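Local coordinates for protein glutamate--cysteine ligase GshA (Methylobacillus flagellatus KT, PDB 3K1T) that is a putative gamma-glutamylcysteine synthetase, a ligase that would be expected to join glutamate to cysteine in glutathione synthesis, at residues Thr62-Gly67 / Leu414-Glu419; His351-Gly356 / Val408-Leu413. All blocks are in the same frame, centred on the assembly; numbering follows the deposited sequence.

Contact 1: residues Thr62-Gly67 / Leu414-Glu419; sequences TNLFPG and LAATIE. With GOL (glycerol), chain H; SO4 (sulfate ion), chain B.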
# COMPACT_ATOMS: atom_id res chain seq x y z
N THR A 62 6.43 6.56 21.31
CA THR A 62 6.59 5.66 20.18
C THR A 62 6.42 4.24 20.71
O THR A 62 7.09 3.85 21.71
CB THR A 62 7.95 5.80 19.53
OG1 THR A 62 8.11 7.16 19.08
CG2 THR A 62 8.10 4.87 18.29
N ASN A 63 5.52 3.49 20.10
CA ASN A 63 5.24 2.13 20.54
C ASN A 63 5.53 1.16 19.38
O ASN A 63 4.89 1.20 18.35
CB ASN A 63 3.79 2.07 21.00
CG ASN A 63 3.39 0.71 21.63
OD1 ASN A 63 4.20 -0.22 21.75
ND2 ASN A 63 2.12 0.60 22.00
N LEU A 64 6.48 0.26 19.58
CA LEU A 64 6.78 -0.77 18.56
C LEU A 64 5.94 -2.04 18.68
O LEU A 64 6.16 -3.02 17.94
CB LEU A 64 8.27 -1.13 18.63
CG LEU A 64 9.24 -0.00 18.33
CD1 LEU A 64 10.67 -0.50 18.49
CD2 LEU A 64 8.99 0.58 16.95
N PHE A 65 4.96 -2.00 19.58
CA PHE A 65 4.00 -3.08 19.83
C PHE A 65 2.56 -2.54 19.93
O PHE A 65 1.89 -2.66 20.96
CB PHE A 65 4.39 -3.84 21.12
CG PHE A 65 5.87 -4.01 21.29
CD1 PHE A 65 6.63 -2.98 21.87
CD2 PHE A 65 6.51 -5.18 20.89
CE1 PHE A 65 8.00 -3.11 22.05
CE2 PHE A 65 7.89 -5.33 21.06
CZ PHE A 65 8.64 -4.29 21.62
N PRO A 66 2.07 -1.90 18.85
CA PRO A 66 0.79 -1.19 18.95
C PRO A 66 -0.36 -2.12 19.30
O PRO A 66 -0.44 -3.23 18.76
CB PRO A 66 0.60 -0.54 17.56
CG PRO A 66 1.70 -1.03 16.71
CD PRO A 66 2.71 -1.74 17.53
N GLY A 67 -1.25 -1.65 20.16
CA GLY A 67 -2.33 -2.46 20.68
C GLY A 67 -3.74 -1.95 20.46
O GLY A 67 -4.65 -2.33 21.18
N LEU A 414 11.56 6.78 12.31
CA LEU A 414 12.95 6.71 11.89
C LEU A 414 13.90 6.73 13.12
O LEU A 414 14.85 5.92 13.22
CB LEU A 414 13.27 7.91 10.96
CG LEU A 414 14.70 8.05 10.47
CD1 LEU A 414 15.16 6.74 9.75
CD2 LEU A 414 14.83 9.26 9.53
N ALA A 415 13.60 7.61 14.06
CA ALA A 415 14.39 7.68 15.26
C ALA A 415 14.38 6.35 16.04
O ALA A 415 15.46 5.90 16.51
CB ALA A 415 13.90 8.85 16.18
N ALA A 416 13.21 5.75 16.19
CA ALA A 416 13.08 4.44 16.88
C ALA A 416 13.86 3.34 16.14
O ALA A 416 14.53 2.50 16.81
CB ALA A 416 11.63 4.05 17.03
N THR A 417 13.84 3.38 14.81
CA THR A 417 14.56 2.44 13.95
C THR A 417 16.08 2.55 14.17
O THR A 417 16.77 1.53 14.37
CB THR A 417 14.24 2.71 12.47
OG1 THR A 417 12.83 2.59 12.29
CG2 THR A 417 14.99 1.72 11.51
N ILE A 418 16.57 3.77 14.17
CA ILE A 418 17.98 4.07 14.43
C ILE A 418 18.36 3.59 15.85
O ILE A 418 19.35 2.84 16.02
CB ILE A 418 18.31 5.56 14.19
CG1 ILE A 418 18.15 5.91 12.71
CG2 ILE A 418 19.75 5.90 14.70
CD1 ILE A 418 18.14 7.44 12.37
N GLU A 419 17.59 4.00 16.85
CA GLU A 419 17.80 3.57 18.22
C GLU A 419 17.91 2.05 18.35
O GLU A 419 18.83 1.55 19.00
CB GLU A 419 16.65 4.07 19.09
CG GLU A 419 16.68 3.73 20.59
CD GLU A 419 15.31 3.94 21.30
OE1 GLU A 419 14.32 4.43 20.66
OE2 GLU A 419 15.22 3.62 22.50
C1 GOL H . 9.53 0.74 21.95
O1 GOL H . 8.10 0.58 21.95
C2 GOL H . 10.18 2.16 22.03
O2 GOL H . 9.37 3.21 22.50
C3 GOL H . 10.70 2.68 20.71
O3 GOL H . 11.63 3.75 20.86
S SO4 B . -1.09 2.05 21.14
O1 SO4 B . -2.34 2.73 21.39
O2 SO4 B . -1.09 2.09 19.71
O3 SO4 B . 0.04 2.77 21.66
O4 SO4 B . -1.13 0.66 21.65
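Thr62 and Leu64 each turn a methyl group onto the CB of Ala416, and these two touches make up the direct contact between the end of strand 57-63 and helix 398-421. The closer comes from Thr62, whose CG2 lies 3.8 Å from Ala416 CB. Its chi1 of -59° sets this methyl anti to the backbone N and pointing at the helix, while OG1 stays beside that N. Leu64 adds CD2 at a looser 4.4 Å from Ala416 CB; its other methyl, CD1, lies along the carbons of a glycerol molecule.

The glycerol, probably taken from the crystallisation liquor like the sulfate nearby, spans the rest of the interface. Its O1 accepts a nearly straight bond from Leu64 N (2.9 Å, 170°), and its O3 donates to Glu419 OE1 at 2.8 Å; O2 lies so close to Thr62 O (2.5 Å) that the geometry of that bond is doubtful. The extended side chain of Glu419, CG anti to the backbone N, carries the carboxylate to O3. His211 of helix 210-226 also bonds the glycerol and makes a weak bond to Glu419 OE1.

At the last residue of the strand, Asn63 splits its amide between two tasks. OD1 closes an Asx turn by accepting from Phe65 N, which sits well above the carbonyl plane, and ND2 points almost straight at sulfate O3 (3.0 Å). Gly67 N binds sulfate O4 at 2.8 Å, and Ser47 OG and Arg359 NH2 also bond the sulfate. Fixing the amide from both ends would hold its rotation and the turn together. Small apolar groups thus bring strand end and helix together, whereas the polar links across them run through glycerol, consistent with a pocket suited to polar ligands beside a turn that can hold an anion.

Contact 2: residues His351-Gly356 / Val408-Leu413; sequences HFVVGG and VARLAL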
# COMPACT_ATOMS: atom_id res chain seq x y z
N HIS A 351 7.26 1.46 6.45
CA HIS A 351 7.41 2.93 6.64
C HIS A 351 6.20 3.71 6.11
O HIS A 351 6.33 4.89 5.76
CB HIS A 351 8.71 3.43 6.02
CG HIS A 351 8.90 3.08 4.56
ND1 HIS A 351 9.86 2.17 4.13
CD2 HIS A 351 8.27 3.53 3.45
CE1 HIS A 351 9.81 2.09 2.81
NE2 HIS A 351 8.86 2.91 2.37
N PHE A 352 5.03 3.08 6.04
CA PHE A 352 3.82 3.70 5.49
C PHE A 352 2.82 4.02 6.59
O PHE A 352 2.54 3.19 7.47
CB PHE A 352 3.17 2.78 4.45
CG PHE A 352 4.03 2.58 3.25
CD1 PHE A 352 4.31 3.67 2.40
CD2 PHE A 352 4.59 1.39 2.98
CE1 PHE A 352 5.12 3.50 1.28
CE2 PHE A 352 5.45 1.22 1.87
CZ PHE A 352 5.71 2.29 1.04
N VAL A 353 2.26 5.23 6.52
CA VAL A 353 1.18 5.59 7.43
C VAL A 353 -0.13 4.95 6.97
O VAL A 353 -0.56 5.14 5.83
CB VAL A 353 1.02 7.12 7.51
CG1 VAL A 353 -0.17 7.47 8.42
CG2 VAL A 353 2.36 7.81 7.94
N VAL A 354 -0.76 4.17 7.85
CA VAL A 354 -1.98 3.44 7.48
C VAL A 354 -3.27 4.02 8.06
O VAL A 354 -4.38 3.69 7.59
CB VAL A 354 -1.88 1.93 7.79
CG1 VAL A 354 -0.71 1.35 6.97
CG2 VAL A 354 -1.76 1.64 9.32
N GLY A 355 -3.14 4.93 9.02
CA GLY A 355 -4.30 5.52 9.68
C GLY A 355 -3.98 5.84 11.12
O GLY A 355 -2.84 6.14 11.46
N GLY A 356 -5.00 5.75 11.97
CA GLY A 356 -4.86 6.02 13.40
C GLY A 356 -6.16 6.42 14.04
O GLY A 356 -7.25 6.19 13.47
N VAL A 408 5.57 13.94 11.06
CA VAL A 408 6.19 13.91 12.37
C VAL A 408 6.18 12.47 12.91
O VAL A 408 7.16 12.02 13.51
CB VAL A 408 5.51 14.88 13.34
CG1 VAL A 408 6.17 14.82 14.75
CG2 VAL A 408 5.56 16.35 12.73
N ALA A 409 5.12 11.73 12.63
CA ALA A 409 5.10 10.30 13.03
C ALA A 409 6.17 9.47 12.37
O ALA A 409 6.81 8.63 13.03
CB ALA A 409 3.72 9.67 12.76
N ARG A 410 6.44 9.73 11.09
CA ARG A 410 7.53 9.07 10.39
C ARG A 410 8.94 9.50 10.87
O ARG A 410 9.86 8.70 10.84
CB ARG A 410 7.36 9.20 8.88
CG ARG A 410 6.22 8.29 8.31
CD ARG A 410 6.12 8.46 6.81
NE ARG A 410 5.59 9.78 6.46
CZ ARG A 410 5.82 10.39 5.28
NH1 ARG A 410 6.51 9.81 4.29
NH2 ARG A 410 5.29 11.56 5.05
N LEU A 411 9.11 10.74 11.29
CA LEU A 411 10.38 11.16 11.94
C LEU A 411 10.61 10.37 13.22
O LEU A 411 11.72 9.90 13.48
CB LEU A 411 10.40 12.66 12.23
CG LEU A 411 10.32 13.61 11.03
CD1 LEU A 411 10.19 15.10 11.56
CD2 LEU A 411 11.56 13.46 10.16
N ALA A 412 9.56 10.23 14.03
CA ALA A 412 9.64 9.44 15.27
C ALA A 412 9.91 7.95 14.96
O ALA A 412 10.67 7.28 15.66
CB ALA A 412 8.37 9.61 16.11
N LEU A 413 9.27 7.41 13.92
CA LEU A 413 9.56 6.05 13.46
C LEU A 413 11.01 5.84 13.07
O LEU A 413 11.66 4.85 13.47
CB LEU A 413 8.66 5.67 12.27
CG LEU A 413 8.72 4.22 11.82
CD1 LEU A 413 7.96 3.38 12.83
CD2 LEU A 413 8.12 4.03 10.39
O HOH W 1 6.13 6.60 3.92
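Arg410 lays its aliphatic stem across Val353, the two side chains meeting at about a right angle. From CB, which faces strand 352-361, the chain passes to CG, 3.9 Å from Val353 CG2. CD follows, near that same methyl and 3.7 Å from His351 O. A bend at chi3 (-70°) then turns the head group off this line: NE still lies 4.1 Å from Val353 CG2 but donates to Gly406 O one helical turn back. At the tip, NH1 forms a salt bridge with Glu30 and gives a long bond, 3.3 Å, to a water near His351 O, where the short distance makes the water's own bond doubtful. Phe33 adds a cation-pi contact. About one turn further along the helix, Leu413 sets CD2 4.0 Å from His351 CA, while the His351 ring stacks on Trp37 and bonds Glu89 of the second subunit through NE2. Replacing Arg410 by alanine would probably cost Glu30 this ion pair and open a gap beside Val353 CG2. A buried guanidinium is thus paid for by a carboxylate, a carbonyl, a ring and a water, while its methylenes serve as apolar packing between sheet and helix.

From the N terminus, the chain first reaches 62-67, at the end of strand 57-63 in the larger antiparallel sheet. It then runs through the other sheets and most of the helices before entering 351-356, at the start of strand 352-361 in that same sheet. Helix 398-421 supplies the other half of both contacts: contact 2 closes a loop of 51 residues on 408-413, and contact 1 closes one of 346 residues on 414-419, the smaller loop lying wholly within the larger. Successive parts of one C-terminal helix thus pack on different strands of one sheet. The contact centres are about 10 Å apart, and Thr62 OG1 packs 3.9 Å from Ala412 CB, joining them directly.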